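Local coordinates for protein alpha-fucosidase GH29 (Fusarium graminearum, PDB 4PSR) that hydrolyses alpha-L-fucosides as a glycoside hydrolase of family GH29, probably releasing alpha-1,6-linked fucose from the core of glycoprotein glycans, at residues 173-177 and 178-182; 276-280 and 281-285; 356-359 and 360-364; 147-151 and 152-156. One frame throughout, in Å; residues are numbered along the deposited sequence. Where two conformers were deposited one is given.

Contact 1 of 4, residues 173-177 and 178-182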
loop_
_atom_site.group_PDB
_atom_site.type_symbol
_atom_site.label_atom_id
_atom_site.label_comp_id
_atom_site.label_asym_id
_atom_site.label_seq_id
_atom_site.Cartn_x
_atom_site.Cartn_y
_atom_site.Cartn_z
ATOM N N ALA A 173 -7.487 -6.896 15.831
ATOM C CA ALA A 173 -8.067 -5.915 16.766
ATOM C C ALA A 173 -9.569 -5.809 16.652
ATOM O O ALA A 173 -10.272 -5.737 17.687
ATOM C CB ALA A 173 -7.448 -4.563 16.564
ATOM N N TYR A 174 -10.126 -5.766 15.443
ATOM C CA TYR A 174 -11.568 -5.531 15.327
ATOM C C TYR A 174 -12.371 -6.746 15.792
ATOM O O TYR A 174 -13.552 -6.646 16.164
ATOM C CB TYR A 174 -11.936 -5.101 13.903
ATOM C CG TYR A 174 -13.373 -4.731 13.672
ATOM C CD1 TYR A 174 -14.085 -3.956 14.590
ATOM C CD2 TYR A 174 -14.006 -5.081 12.495
ATOM C CE1 TYR A 174 -15.389 -3.613 14.352
ATOM C CE2 TYR A 174 -15.327 -4.737 12.248
ATOM C CZ TYR A 174 -16.010 -3.982 13.173
ATOM O OH TYR A 174 -17.329 -3.665 12.882
ATOM N N ASN A 175 -11.705 -7.902 15.854
ATOM C CA ASN A 175 -12.323 -9.115 16.371
ATOM C C ASN A 175 -13.091 -8.926 17.688
ATOM O O ASN A 175 -14.184 -9.490 17.833
ATOM C CB ASN A 175 -11.237 -10.201 16.538
ATOM C CG ASN A 175 -11.741 -11.427 17.244
ATOM O OD1 ASN A 175 -11.500 -11.591 18.446
ATOM N ND2 ASN A 175 -12.473 -12.280 16.535
ATOM N N TYR A 176 -12.519 -8.165 18.608
ATOM C CA TYR A 176 -13.133 -7.944 19.914
ATOM C C TYR A 176 -13.597 -6.520 20.096
ATOM O O TYR A 176 -13.936 -6.129 21.232
ATOM C CB TYR A 176 -12.191 -8.356 21.045
ATOM C CG TYR A 176 -10.878 -7.606 21.192
ATOM C CD1 TYR A 176 -9.735 -7.999 20.472
ATOM C CD2 TYR A 176 -10.736 -6.561 22.126
ATOM C CE1 TYR A 176 -8.542 -7.364 20.651
ATOM C CE2 TYR A 176 -9.521 -5.899 22.286
ATOM C CZ TYR A 176 -8.424 -6.328 21.568
ATOM O OH TYR A 176 -7.202 -5.714 21.738
ATOM N N ASN A 177 -13.598 -5.738 19.013
ATOM C CA ASN A 177 -14.044 -4.338 19.032
ATOM C C ASN A 177 -15.282 -4.132 18.179
ATOM O O ASN A 177 -15.575 -3.012 17.795
ATOM C CB ASN A 177 -12.913 -3.373 18.625
ATOM C CG ASN A 177 -11.983 -3.068 19.759
ATOM O OD1 ASN A 177 -12.348 -2.313 20.678
ATOM N ND2 ASN A 177 -10.785 -3.607 19.727
ATOM N N GLY A 178 -16.020 -5.198 17.891
ATOM C CA GLY A 178 -17.318 -5.093 17.265
ATOM C C GLY A 178 -17.591 -6.032 16.113
ATOM O O GLY A 178 -18.743 -6.245 15.776
ATOM N N PHE A 179 -16.565 -6.622 15.505
ATOM C CA PHE A 179 -16.821 -7.465 14.332
ATOM C C PHE A 179 -17.923 -8.484 14.565
ATOM O O PHE A 179 -18.800 -8.657 13.729
ATOM C CB PHE A 179 -15.534 -8.196 13.942
ATOM C CG PHE A 179 -15.610 -8.966 12.633
ATOM C CD1 PHE A 179 -15.650 -8.312 11.416
ATOM C CD2 PHE A 179 -15.580 -10.351 12.640
ATOM C CE1 PHE A 179 -15.672 -9.013 10.213
ATOM C CE2 PHE A 179 -15.594 -11.056 11.438
ATOM C CZ PHE A 179 -15.647 -10.384 10.243
ATOM N N PHE A 180 -17.846 -9.170 15.703
ATOM C CA PHE A 180 -18.807 -10.221 16.019
ATOM C C PHE A 180 -19.933 -9.713 16.954
ATOM O O PHE A 180 -20.505 -10.473 17.713
ATOM C CB PHE A 180 -18.083 -11.406 16.655
ATOM C CG PHE A 180 -17.380 -12.324 15.666
ATOM C CD1 PHE A 180 -18.082 -12.908 14.628
ATOM C CD2 PHE A 180 -16.027 -12.665 15.848
ATOM C CE1 PHE A 180 -17.465 -13.803 13.743
ATOM C CE2 PHE A 180 -15.415 -13.591 14.953
ATOM C CZ PHE A 180 -16.127 -14.142 13.935
ATOM N N GLN A 181 -20.282 -8.440 16.847
ATOM C CA GLN A 181 -21.280 -7.862 17.776
ATOM C C GLN A 181 -22.637 -8.569 17.731
ATOM O O GLN A 181 -23.366 -8.547 18.732
ATOM C CB GLN A 181 -21.466 -6.362 17.490
ATOM C CG GLN A 181 -22.131 -6.022 16.187
ATOM C CD GLN A 181 -22.151 -4.541 15.960
ATOM O OE1 GLN A 181 -21.378 -3.997 15.191
ATOM N NE2 GLN A 181 -23.073 -3.862 16.644
ATOM N N TRP A 182 -22.995 -9.160 16.595
ATOM C CA TRP A 182 -24.308 -9.803 16.449
ATOM C C TRP A 182 -24.330 -11.311 16.759
ATOM O O TRP A 182 -25.394 -11.947 16.677
ATOM C CB TRP A 182 -24.901 -9.535 15.070
ATOM C CG TRP A 182 -25.096 -8.052 14.783
ATOM C CD1 TRP A 182 -25.835 -7.171 15.548
ATOM C CD2 TRP A 182 -24.550 -7.276 13.708
ATOM N NE1 TRP A 182 -25.791 -5.913 15.003
ATOM C CE2 TRP A 182 -25.017 -5.944 13.868
ATOM C CE3 TRP A 182 -23.724 -7.565 12.625
ATOM C CZ2 TRP A 182 -24.676 -4.906 12.986
ATOM C CZ3 TRP A 182 -23.390 -6.515 11.728
ATOM C CH2 TRP A 182 -23.853 -5.199 11.939
HETATM O O HOH W 1 -18.714 -3.092 15.111
HETATM O O HOH W 2 -16.512 -8.152 18.333
#

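Contact 2 of 4, residues 276-280 and 281-285. With NA (sodium ion), chain J; NAG (2-acetamido-2-deoxy-beta-D-glucopyranose), chain C; TRS (2-amino-2-hydroxymethyl-propane-1,3-diol), chain H.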
loop_
_atom_site.group_PDB
_atom_site.type_symbol
_atom_site.label_atom_id
_atom_site.label_comp_id
_atom_site.label_asym_id
_atom_site.label_seq_id
_atom_site.Cartn_x
_atom_site.Cartn_y
_atom_site.Cartn_z
ATOM N N HIS A 276 -5.135 6.018 14.734
ATOM C CA HIS A 276 -4.190 6.739 15.570
ATOM C C HIS A 276 -3.343 5.782 16.414
ATOM O O HIS A 276 -2.574 6.199 17.269
ATOM C CB HIS A 276 -4.949 7.720 16.484
ATOM C CG HIS A 276 -5.735 8.748 15.735
ATOM N ND1 HIS A 276 -5.142 9.795 15.066
ATOM C CD2 HIS A 276 -7.066 8.876 15.535
ATOM C CE1 HIS A 276 -6.077 10.534 14.494
ATOM N NE2 HIS A 276 -7.253 9.994 14.757
ATOM N N GLY A 277 -3.494 4.487 16.185
ATOM C CA GLY A 277 -2.901 3.516 17.085
ATOM C C GLY A 277 -1.393 3.419 17.098
ATOM O O GLY A 277 -0.803 3.053 18.116
ATOM N N PHE A 278 -0.759 3.683 15.949
ATOM C CA PHE A 278 0.686 3.781 15.866
ATOM C C PHE A 278 1.041 5.210 15.413
ATOM O O PHE A 278 0.134 5.999 15.086
ATOM C CB PHE A 278 1.286 2.779 14.836
ATOM C CG PHE A 278 1.145 1.301 15.180
ATOM C CD1 PHE A 278 0.837 0.851 16.454
ATOM C CD2 PHE A 278 1.359 0.352 14.176
ATOM C CE1 PHE A 278 0.744 -0.515 16.717
ATOM C CE2 PHE A 278 1.279 -0.995 14.425
ATOM C CZ PHE A 278 0.966 -1.438 15.706
ATOM N N ARG A 279 2.334 5.501 15.357
ATOM C CA ARG A 279 2.838 6.806 14.927
ATOM C C ARG A 279 3.548 6.657 13.572
ATOM O O ARG A 279 4.099 5.597 13.252
ATOM C CB ARG A 279 3.807 7.378 15.979
ATOM C CG ARG A 279 3.252 7.444 17.409
ATOM C CD ARG A 279 2.408 8.680 17.640
ATOM N NE ARG A 279 1.808 8.712 18.976
ATOM C CZ ARG A 279 2.352 9.287 20.045
ATOM N NH1 ARG A 279 1.705 9.268 21.198
ATOM N NH2 ARG A 279 3.536 9.880 19.979
ATOM N N ASN A 280 3.546 7.726 12.779
ATOM C CA ASN A 280 4.196 7.741 11.473
ATOM C C ASN A 280 5.685 8.024 11.591
ATOM O O ASN A 280 6.377 8.091 10.569
ATOM C CB ASN A 280 3.473 8.728 10.552
ATOM C CG ASN A 280 3.481 10.136 11.073
ATOM O OD1 ASN A 280 4.439 10.584 11.641
ATOM N ND2 ASN A 280 2.388 10.840 10.855
ATOM N N THR A 281 6.198 8.153 12.817
ATOM C CA THR A 281 7.632 8.143 13.066
ATOM C C THR A 281 8.269 6.764 12.876
ATOM O O THR A 281 9.423 6.673 12.442
ATOM C CB THR A 281 7.884 8.545 14.511
ATOM O OG1 THR A 281 7.026 7.747 15.311
ATOM C CG2 THR A 281 7.549 10.002 14.718
ATOM N N SER A 282 7.509 5.697 13.165
ATOM C CA SER A 282 8.102 4.368 13.206
ATOM C C SER A 282 7.317 3.314 12.434
ATOM O O SER A 282 7.841 2.221 12.192
ATOM C CB SER A 282 8.314 3.927 14.667
ATOM O OG SER A 282 7.111 3.857 15.334
ATOM N N ALA A 283 6.083 3.626 12.071
ATOM C CA ALA A 283 5.208 2.728 11.306
ATOM C C ALA A 283 4.803 3.426 10.022
ATOM O O ALA A 283 4.777 4.660 9.959
ATOM C CB ALA A 283 3.978 2.353 12.123
ATOM N N VAL A 284 4.511 2.651 8.986
ATOM C CA VAL A 284 4.156 3.170 7.675
ATOM C C VAL A 284 2.649 3.289 7.538
ATOM O O VAL A 284 1.918 2.326 7.790
ATOM C CB VAL A 284 4.745 2.256 6.560
ATOM C CG1 VAL A 284 4.325 2.750 5.183
ATOM C CG2 VAL A 284 6.249 2.222 6.680
ATOM N N ASP A 285 2.171 4.465 7.144
ATOM C CA ASP A 285 0.740 4.695 6.921
ATOM C C ASP A 285 0.258 3.927 5.705
ATOM O O ASP A 285 0.882 3.992 4.625
ATOM C CB ASP A 285 0.443 6.191 6.644
ATOM C CG ASP A 285 0.584 7.093 7.853
ATOM O OD1 ASP A 285 1.204 6.715 8.858
ATOM O OD2 ASP A 285 0.107 8.244 7.710
HETATM NA NA NA J . 11.638 6.801 13.023
HETATM C C1 NAG C . 2.219 12.256 11.289
HETATM C C2 NAG C . 1.416 13.102 10.336
HETATM C C3 NAG C . 1.344 14.529 10.872
HETATM C C4 NAG C . 0.820 14.535 12.306
HETATM C C5 NAG C . 1.606 13.547 13.165
HETATM C C6 NAG C . 1.056 13.393 14.566
HETATM C C7 NAG C . 1.255 12.768 7.909
HETATM C C8 NAG C . 1.997 12.750 6.616
HETATM N N2 NAG C . 1.978 13.069 8.993
HETATM O O3 NAG C . 0.487 15.286 10.029
HETATM O O4 NAG C . 0.999 15.819 12.905
HETATM O O5 NAG C . 1.583 12.245 12.559
HETATM O O6 NAG C . -0.235 12.806 14.535
HETATM O O7 NAG C . 0.057 12.512 7.971
HETATM C C TRS H . -2.104 9.471 11.280
HETATM C C1 TRS H . -1.354 9.870 12.543
HETATM C C2 TRS H . -1.407 10.028 10.043
HETATM C C3 TRS H . -3.557 9.955 11.395
HETATM N N TRS H . -2.112 7.997 11.232
HETATM O O1 TRS H . -1.900 9.108 13.602
HETATM O O2 TRS H . -0.050 9.590 9.959
HETATM O O3 TRS H . -3.646 11.362 11.306
HETATM O O HOH W 3 4.483 3.770 16.144
HETATM O O HOH W 4 5.642 6.670 8.366
HETATM O O HOH W 5 9.077 8.332 9.706
HETATM O O HOH W 6 11.486 6.833 10.537
HETATM O O HOH W 7 14.024 6.893 12.956
HETATM O O HOH W 8 11.526 9.237 13.253
#

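Contact 3 of 4, residues 356-359 and 360-364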
loop_
_atom_site.group_PDB
_atom_site.type_symbol
_atom_site.label_atom_id
_atom_site.label_comp_id
_atom_site.label_asym_id
_atom_site.label_seq_id
_atom_site.Cartn_x
_atom_site.Cartn_y
_atom_site.Cartn_z
ATOM N N ILE A 356 -4.878 -15.163 -12.332
ATOM C CA ILE A 356 -3.576 -15.567 -12.866
ATOM C C ILE A 356 -3.197 -14.695 -14.072
ATOM O O ILE A 356 -2.065 -14.204 -14.181
ATOM C CB ILE A 356 -3.563 -17.076 -13.218
ATOM C CG1 ILE A 356 -3.765 -17.903 -11.945
ATOM C CG2 ILE A 356 -2.255 -17.455 -13.909
ATOM C CD1 ILE A 356 -3.884 -19.403 -12.174
ATOM N N LYS A 357 -4.139 -14.501 -14.985
ATOM C CA LYS A 357 -3.865 -13.662 -16.156
ATOM C C LYS A 357 -3.479 -12.220 -15.779
ATOM O O LYS A 357 -2.540 -11.660 -16.339
ATOM C CB LYS A 357 -5.060 -13.685 -17.104
ATOM C CG LYS A 357 -5.060 -12.627 -18.199
ATOM C CD LYS A 357 -3.952 -12.802 -19.237
ATOM C CE LYS A 357 -4.293 -12.043 -20.525
ATOM N NZ LYS A 357 -5.081 -10.789 -20.263
ATOM N N VAL A 358 -4.190 -11.619 -14.829
ATOM C CA VAL A 358 -3.813 -10.290 -14.371
ATOM C C VAL A 358 -2.392 -10.293 -13.795
ATOM O O VAL A 358 -1.600 -9.416 -14.119
ATOM C CB VAL A 358 -4.841 -9.769 -13.343
ATOM C CG1 VAL A 358 -4.362 -8.504 -12.690
ATOM C CG2 VAL A 358 -6.184 -9.536 -14.051
ATOM N N LEU A 359 -2.071 -11.260 -12.935
ATOM C CA LEU A 359 -0.745 -11.304 -12.341
ATOM C C LEU A 359 0.324 -11.503 -13.414
ATOM O O LEU A 359 1.363 -10.868 -13.370
ATOM C CB LEU A 359 -0.646 -12.442 -11.311
ATOM C CG LEU A 359 -1.443 -12.167 -10.039
ATOM C CD1 LEU A 359 -1.602 -13.429 -9.242
ATOM C CD2 LEU A 359 -0.764 -11.125 -9.203
ATOM N N ASN A 360 0.067 -12.396 -14.385
ATOM C CA ASN A 360 1.000 -12.608 -15.497
ATOM C C ASN A 360 1.248 -11.302 -16.269
ATOM O O ASN A 360 2.395 -10.963 -16.623
ATOM C CB ASN A 360 0.445 -13.632 -16.481
ATOM C CG ASN A 360 0.398 -15.051 -15.964
ATOM O OD1 ASN A 360 0.998 -15.430 -14.958
ATOM N ND2 ASN A 360 -0.327 -15.871 -16.693
ATOM N N ASP A 361 0.182 -10.548 -16.520
ATOM C CA ASP A 361 0.272 -9.289 -17.256
ATOM C C ASP A 361 1.036 -8.206 -16.481
ATOM O O ASP A 361 1.810 -7.445 -17.053
ATOM C CB ASP A 361 -1.112 -8.713 -17.604
ATOM C CG ASP A 361 -1.850 -9.502 -18.672
ATOM O OD1 ASP A 361 -1.197 -10.307 -19.371
ATOM O OD2 ASP A 361 -3.083 -9.288 -18.811
ATOM N N ILE A 362 0.801 -8.098 -15.169
ATOM C CA ILE A 362 1.626 -7.186 -14.364
ATOM C C ILE A 362 3.106 -7.581 -14.452
ATOM O O ILE A 362 3.974 -6.723 -14.581
ATOM C CB ILE A 362 1.131 -7.159 -12.881
ATOM C CG1 ILE A 362 -0.287 -6.600 -12.802
ATOM C CG2 ILE A 362 2.102 -6.346 -12.026
ATOM C CD1 ILE A 362 -0.928 -6.896 -11.435
ATOM N N GLY A 363 3.373 -8.872 -14.355
ATOM C CA GLY A 363 4.742 -9.368 -14.443
ATOM C C GLY A 363 5.415 -9.085 -15.776
ATOM O O GLY A 363 6.595 -8.779 -15.814
ATOM N N ASP A 364 4.668 -9.191 -16.867
ATOM C CA ASP A 364 5.201 -8.847 -18.182
ATOM C C ASP A 364 5.600 -7.382 -18.189
ATOM O O ASP A 364 6.682 -7.014 -18.673
ATOM C CB ASP A 364 4.150 -9.094 -19.262
ATOM C CG ASP A 364 3.984 -10.572 -19.616
ATOM O OD1 ASP A 364 4.739 -11.420 -19.107
ATOM O OD2 ASP A 364 3.088 -10.881 -20.429
#

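Contact 4 of 4, residues 147-151 and 152-156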
loop_
_atom_site.group_PDB
_atom_site.type_symbol
_atom_site.label_atom_id
_atom_site.label_comp_id
_atom_site.label_asym_id
_atom_site.label_seq_id
_atom_site.Cartn_x
_atom_site.Cartn_y
_atom_site.Cartn_z
ATOM N N PRO A 147 -7.902 -28.378 7.740
ATOM C CA PRO A 147 -6.922 -29.053 6.883
ATOM C C PRO A 147 -5.759 -29.713 7.634
ATOM O O PRO A 147 -5.042 -30.473 6.975
ATOM C CB PRO A 147 -6.400 -27.925 5.991
ATOM C CG PRO A 147 -6.521 -26.665 6.892
ATOM C CD PRO A 147 -7.803 -26.899 7.644
ATOM N N LYS A 148 -5.560 -29.426 8.911
ATOM C CA LYS A 148 -4.423 -29.957 9.691
ATOM C C LYS A 148 -3.100 -29.525 9.055
ATOM O O LYS A 148 -2.149 -30.321 8.957
ATOM C CB LYS A 148 -4.496 -31.486 9.830
ATOM C CG LYS A 148 -5.880 -32.011 10.183
ATOM C CD LYS A 148 -6.297 -31.592 11.562
ATOM C CE LYS A 148 -5.511 -32.388 12.607
ATOM N NZ LYS A 148 -5.750 -31.977 14.019
ATOM N N LEU A 149 -3.057 -28.266 8.598
ATOM C CA LEU A 149 -1.887 -27.644 7.972
ATOM C C LEU A 149 -1.611 -26.305 8.612
ATOM O O LEU A 149 -2.549 -25.527 8.908
ATOM C CB LEU A 149 -2.110 -27.391 6.477
ATOM C CG LEU A 149 -2.271 -28.648 5.625
ATOM C CD1 LEU A 149 -2.712 -28.266 4.242
ATOM C CD2 LEU A 149 -0.963 -29.436 5.607
ATOM N N ASP A 150 -0.337 -26.030 8.841
ATOM C CA ASP A 150 0.105 -24.711 9.278
ATOM C C ASP A 150 0.228 -23.856 8.013
ATOM O O ASP A 150 1.290 -23.821 7.357
ATOM C CB ASP A 150 1.420 -24.815 10.048
ATOM C CG ASP A 150 1.897 -23.476 10.611
ATOM O OD1 ASP A 150 1.477 -22.439 10.088
ATOM O OD2 ASP A 150 2.717 -23.501 11.549
ATOM N N LEU A 151 -0.883 -23.236 7.608
ATOM C CA LEU A 151 -0.945 -22.519 6.338
ATOM C C LEU A 151 0.047 -21.386 6.289
ATOM O O LEU A 151 0.735 -21.213 5.277
ATOM C CB LEU A 151 -2.371 -22.027 6.048
ATOM C CG LEU A 151 -3.403 -23.148 5.959
ATOM C CD1 LEU A 151 -4.801 -22.528 5.865
ATOM C CD2 LEU A 151 -3.130 -24.069 4.784
ATOM N N VAL A 152 0.142 -20.625 7.373
ATOM C CA VAL A 152 1.056 -19.482 7.394
ATOM C C VAL A 152 2.527 -19.926 7.229
ATOM O O VAL A 152 3.261 -19.299 6.486
ATOM C CB VAL A 152 0.767 -18.607 8.620
ATOM C CG1 VAL A 152 1.877 -17.641 8.883
ATOM C CG2 VAL A 152 -0.573 -17.848 8.405
ATOM N N LYS A 153 2.931 -20.994 7.904
ATOM C CA LYS A 153 4.310 -21.471 7.774
ATOM C C LYS A 153 4.587 -22.003 6.364
ATOM O O LYS A 153 5.651 -21.728 5.812
ATOM C CB LYS A 153 4.641 -22.502 8.849
ATOM C CG LYS A 153 6.123 -22.846 8.980
ATOM C CD LYS A 153 6.990 -21.709 9.535
ATOM C CE LYS A 153 8.365 -22.251 9.900
ATOM N NZ LYS A 153 9.382 -21.226 10.205
ATOM N N LEU A 154 3.625 -22.719 5.782
ATOM C CA LEU A 154 3.738 -23.227 4.402
ATOM C C LEU A 154 3.957 -22.035 3.441
ATOM O O LEU A 154 4.854 -22.051 2.584
ATOM C CB LEU A 154 2.410 -23.916 4.034
ATOM C CG LEU A 154 2.135 -25.159 3.203
ATOM C CD1 LEU A 154 3.240 -26.180 3.196
ATOM C CD2 LEU A 154 0.872 -25.768 3.807
ATOM N N TRP A 155 3.129 -21.000 3.555
ATOM C CA TRP A 155 3.289 -19.841 2.695
ATOM C C TRP A 155 4.628 -19.163 2.914
ATOM O O TRP A 155 5.314 -18.809 1.945
ATOM C CB TRP A 155 2.201 -18.807 2.933
ATOM C CG TRP A 155 0.791 -19.149 2.488
ATOM C CD1 TRP A 155 -0.309 -19.167 3.286
ATOM C CD2 TRP A 155 0.334 -19.473 1.168
ATOM N NE1 TRP A 155 -1.413 -19.479 2.552
ATOM C CE2 TRP A 155 -1.047 -19.700 1.253
ATOM C CE3 TRP A 155 0.959 -19.619 -0.065
ATOM C CZ2 TRP A 155 -1.832 -20.002 0.133
ATOM C CZ3 TRP A 155 0.184 -19.939 -1.173
ATOM C CH2 TRP A 155 -1.196 -20.137 -1.060
ATOM N N ALA A 156 4.998 -18.983 4.180
ATOM C CA ALA A 156 6.224 -18.260 4.484
ATOM C C ALA A 156 7.435 -18.980 3.926
ATOM O O ALA A 156 8.313 -18.363 3.331
ATOM C CB ALA A 156 6.380 -18.076 5.995
#

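Contact 1 of 4, residues 173-177 and 178-182
Gly178 runs past the rim of the Tyr174 ring, meeting it obliquely; at its phi of 134° a CB would be jammed against Asn177 O, calling for glycine. Its N gives a bond to a water that donates to Asn175 O and also accepts from Phe180 N. Phe179 follows: its N lies over the face of the Tyr174 ring and its N-H reaches back five residues to Tyr174 O (3.1 Å), closing a pi-type turn, while Asn177 N approaches the same oxygen from the other face of the carbonyl plane. With CG anti to the backbone N (chi1 -176°), the Tyr174 ring lies over this turn; Phe179 CB sits 4.0 Å from the ring centroid in a CH-pi contact, and the two rings meet obliquely, planes at 70°. Phe180 presents its ring edge to Asn175 ND2, 3.6 Å from Phe180 CE2, the amide perpendicular to the ring; that nitrogen is hydrogen-bonded to Leu194 O and His127 O. Gln181 OE1 accepts from a second water, itself the acceptor for Tyr174 OH at 2.7 Å. Tyr174 lies about 6 Å from bound fucose, so these grips on its carbonyl and hydroxyl imply a ring held in place in the second shell of the fucose site.

Contact 2 of 4, residues 276-280 and 281-285
Arg279 O, facing the backbone of 282-283, gathers the main-chain bonds of this turn. Ala283 N donates to it at 3.0 Å, nearly along the C=O axis, and Ser282 N adds a weak bond. Asn280 CA supports them with a C-H...O contact to Ala283 O.

The apolar contact is Ala283 CB against Phe278, at 3.8 Å from Phe278 CB and also close to ring atom CD2; the Phe278 side chain also touches Leu253 of helix 246-263 and Thr269 of strand 268-272.

Water completes the polar network. One molecule links Arg279 N with Ser282 OG, another donates to both Asn280 O and Ala283 O, and a third donates to Asn280 O and Thr281 O.

Covalent and ligand contacts occupy the side chains. Asn280 ND2 carries an N-acetylglucosamine through a 1.5 Å bond to its C1, chi1 of 60° placing the amide between the backbone N and carbonyl carbon. The same ND2 donates to O2 of a Tris molecule, probably from the crystallisation liquor, and Tris O2 passes the chain on to Asp285 OD2 at 2.6 Å.

Metal coordination falls to the backbone: Thr281 O binds sodium at 2.3 Å, with three waters and the carbonyls of Asp15 and His17. The whole is a glycosylated, sodium-bound loop leading from strand 268-272 into strand 284-287, two adjacent parallel strands of the TIM barrel.

Contact 3 of 4, residues 356-359 and 360-364
Lys357 and Asp361, one helical turn apart, meet in a salt bridge of 2.9 Å between Lys357 NZ and Asp361 OD2, the ammonium coming in on the syn lone pair of that oxygen. The lysine starts with CG anti to the backbone N (chi1 167°) and then bends at chi2 and again at chi4, which folds its chain across the carboxylate, with Lys357 CD 3.6 Å from Asp361 OD2. Asp361 OD2 has a second partner, the hydroxyl of Ser322, so one carboxylate oxygen is shared between a lysine of its own helix and the start of a neighbouring one. Around the circumference, Asn360 lies alongside Ile356, pointing the same way, with Asn360 ND2 3.7 Å from Ile356 CG2. Val358 CG1 and Ile362 CD1 approach to 4.0 Å on another flank. These pairings are set by the i to i+4 backbone bonds of an alpha-helix, among them Asn360 N to Ile356 O (2.8 Å) and Ile362 N to Val358 O (2.9 Å). Farther out, Val358 and Ile362 pack on Met325 of helix 322-334, while Leu359 and Ile356 meet Ile111 of helix 105-114. Leu359 and Ile362 also reach Ile343 and Leu341, placing helix 353-369 against barrel strand 337-343, between two outer helices.

Contact 4 of 4, residues 147-151 and 152-156
Asp150 turns its carboxylate over the first turn of helix 151-161, crossing the start of the Lys153 side chain obliquely. CG stands anti to the backbone N (chi1 -176°), and this brings Asp150 OD1 to 3.0 Å from Lys153 N. The N-H points well at the oxygen, with an angle of 163° at hydrogen, yet it arrives from above the carboxylate plane, 56° out of it. Lys153 CB lies over that same face, 3.4 Å from Asp150 OD1. The other oxygen, Asp150 OD2, accepts from His217 NE2, and the lysine runs on to give its NZ to His217 O; both side chains thus lead to one residue of helix 200-218. Together with the amide at the helix end, the histidine would be expected to favour a negatively charged Asp150.

The leucines take the other flank. Leu154 points back at the preceding segment, and its CD2 comes 4.3 Å from Leu149 CB; Leu151 CD2 makes a looser approach to the same methyl.

Trp155 CD1 comes within 3.0 Å of Leu151 O, the indole approaching obliquely. The ring continues into the region of Trp33, Ile108 and Pro122, between barrel strands and helix 105-114.

Two main-chain bonds, Leu154 N to Asp150 O and Trp155 N to Leu151 O, begin the helical ladder. With Asp150 accepting from the amide three residues on, this is a classical aspartate N-cap, here opening the helix that follows strand 119-125 in the beta/alpha barrel.

How the contacts relate
All four contacts are local and belong to the catalytic barrel domain. The residues that touch in contact 1 are all buried and lie near the fucose, whereas contacts 2, 3 and 4 are partly buried. Contacts 3 and 4 concern regular outer helices, one in mid-helix with a salt bridge and the other at a helix start with a carboxylate cap; both helices pack against helix 105-114, and their nearest atoms are about 11 Å apart. Contact 1, a short, weakly bonded helix with a pi-type turn, and contact 2, a loop, both use bridging waters, contact 2 adding sodium and a glycan. Contacts 2 and 3 lie on opposite sides of the chain's centre.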